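Local coordinates for protein L-methionine gamma-lyase (Fusobacterium nucleatum subsp. nucleatum, PDB 6LXU) that belongs to the Cys/Met metabolism family of pyridoxal-phosphate-dependent enzymes, with the cofactor covalently bound to the protein, at residues A[19-24]-A[67-72]. Residues are numbered along the deposited sequence; the frame is centred on the assembly and turned at random.
Sequences GTLKNL and TTVLEN
Gly19 lays its backbone directly against Val69 and Asn72 on the helix 65-78, and its carbonyl oxygen is the polar focus of the contact. Asn72 ND2 donates to Gly19 O over 3.3 Å; the bond is nearly straight, 170° at the hydrogen, but its length makes it weak. The same oxygen also receives a CA-H...O contact from Val69, with CA 3.6 Å from Gly19 O and an angle of 154°. Asn72 CG stands anti to its own carbonyl carbon (chi1 -69°), which sets the amide group beside the backbone N, where ND2 meets Gly19 O. With no side chain on Gly19, Asn72 CB can come within 3.4 Å of Gly19 CA; the positive phi of the residue also favours glycine.

Beyond the glycine the contact turns apolar. Val69 CG2 sits 3.6 Å from Leu21 N and 3.9 Å from Leu21 CG, the two side chains sliding past each other in opposite directions. Leu21 CD1 reaches Thr68 CG2 at 3.9 Å, crossing that side chain at about a right angle. Thr68 presents this methyl, anti to its backbone N, while OG1 is engaged with Tyr57 OH and Asn64 O.

Further out, Val69 also packs on Met30 and on Ile257 of helix 250-260, and Leu21 touches Tyr57 of its own chain and Tyr25 of the second subunit. Lys22 O is hydrogen-bonded to that Tyr25 OH. The arrangement is a loop-on-helix contact near the surface of a Cys/Met metabolism PLP-dependent enzyme: the loop that follows helix 11-17 rests its start on helix 65-78 of the same chain and then runs on toward the second subunit of the four-chain assembly.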
# COMPACT_ATOMS: atom_id res chain seq x y z
N GLY A 19 11.66 15.74 11.87
CA GLY A 19 11.11 14.60 12.57
C GLY A 19 11.56 13.26 12.05
O GLY A 19 11.16 12.23 12.61
N THR A 20 12.43 13.24 11.04
CA THR A 20 12.87 11.99 10.42
C THR A 20 13.58 11.11 11.43
O THR A 20 14.27 11.60 12.32
CB THR A 20 13.93 12.21 9.33
OG1 THR A 20 15.09 12.82 9.91
CG2 THR A 20 13.40 13.04 8.19
N LEU A 21 13.42 9.81 11.24
CA LEU A 21 14.15 8.81 12.00
C LEU A 21 15.06 8.08 11.04
O LEU A 21 14.75 7.97 9.85
CB LEU A 21 13.19 7.81 12.63
CG LEU A 21 12.37 8.26 13.84
CD1 LEU A 21 11.44 7.12 14.23
CD2 LEU A 21 13.25 8.70 15.00
N LYS A 22 16.17 7.56 11.56
CA LYS A 22 17.10 6.74 10.78
C LYS A 22 16.48 5.42 10.40
O LYS A 22 15.58 4.91 11.10
CB LYS A 22 18.37 6.44 11.59
CG LYS A 22 19.56 6.00 10.74
CD LYS A 22 20.05 7.19 9.94
CE LYS A 22 21.09 6.84 8.91
NZ LYS A 22 21.17 7.91 7.88
N ASN A 23 16.98 4.84 9.31
CA ASN A 23 16.69 3.44 9.02
C ASN A 23 17.99 2.73 8.68
O ASN A 23 18.99 3.37 8.35
CB ASN A 23 15.62 3.31 7.92
CG ASN A 23 16.11 3.78 6.56
OD1 ASN A 23 16.82 3.05 5.85
ND2 ASN A 23 15.72 5.01 6.19
N LEU A 24 17.97 1.41 8.77
CA LEU A 24 19.20 0.63 8.66
C LEU A 24 19.87 0.70 7.29
O LEU A 24 21.08 0.55 7.19
CB LEU A 24 18.90 -0.84 9.00
CG LEU A 24 20.10 -1.78 9.15
CD1 LEU A 24 21.12 -1.26 10.16
CD2 LEU A 24 19.60 -3.16 9.54
N THR A 67 4.89 6.14 12.13
CA THR A 67 3.99 7.08 12.77
C THR A 67 4.75 8.12 13.61
O THR A 67 4.35 9.27 13.65
CB THR A 67 2.98 6.31 13.60
OG1 THR A 67 2.42 5.31 12.74
CG2 THR A 67 1.90 7.20 14.13
N THR A 68 5.83 7.69 14.26
CA THR A 68 6.64 8.64 15.04
C THR A 68 7.15 9.80 14.19
O THR A 68 7.15 10.95 14.64
CB THR A 68 7.82 7.92 15.70
OG1 THR A 68 7.28 7.02 16.66
CG2 THR A 68 8.77 8.89 16.39
N VAL A 69 7.58 9.51 12.97
CA VAL A 69 8.04 10.57 12.07
C VAL A 69 6.94 11.57 11.81
O VAL A 69 7.16 12.77 11.88
CB VAL A 69 8.60 9.98 10.77
CG1 VAL A 69 8.85 11.07 9.73
CG2 VAL A 69 9.88 9.24 11.07
N LEU A 70 5.73 11.07 11.53
CA LEU A 70 4.59 11.94 11.32
C LEU A 70 4.30 12.81 12.54
O LEU A 70 4.04 14.01 12.43
CB LEU A 70 3.37 11.11 10.94
CG LEU A 70 2.05 11.85 10.82
CD1 LEU A 70 2.13 12.96 9.78
CD2 LEU A 70 0.93 10.87 10.48
N GLU A 71 4.30 12.16 13.70
CA GLU A 71 4.06 12.86 14.96
C GLU A 71 5.07 13.97 15.20
O GLU A 71 4.71 15.09 15.58
CB GLU A 71 4.08 11.86 16.10
CG GLU A 71 2.85 10.95 16.06
CD GLU A 71 2.89 9.77 17.01
OE1 GLU A 71 3.97 9.41 17.51
OE2 GLU A 71 1.80 9.18 17.24
N ASN A 72 6.34 13.66 14.98
CA ASN A 72 7.40 14.66 15.14
C ASN A 72 7.25 15.81 14.16
O ASN A 72 7.51 16.97 14.51
CB ASN A 72 8.78 14.01 14.94
CG ASN A 72 9.16 13.06 16.04
OD1 ASN A 72 8.62 13.10 17.12
ND2 ASN A 72 10.14 12.22 15.76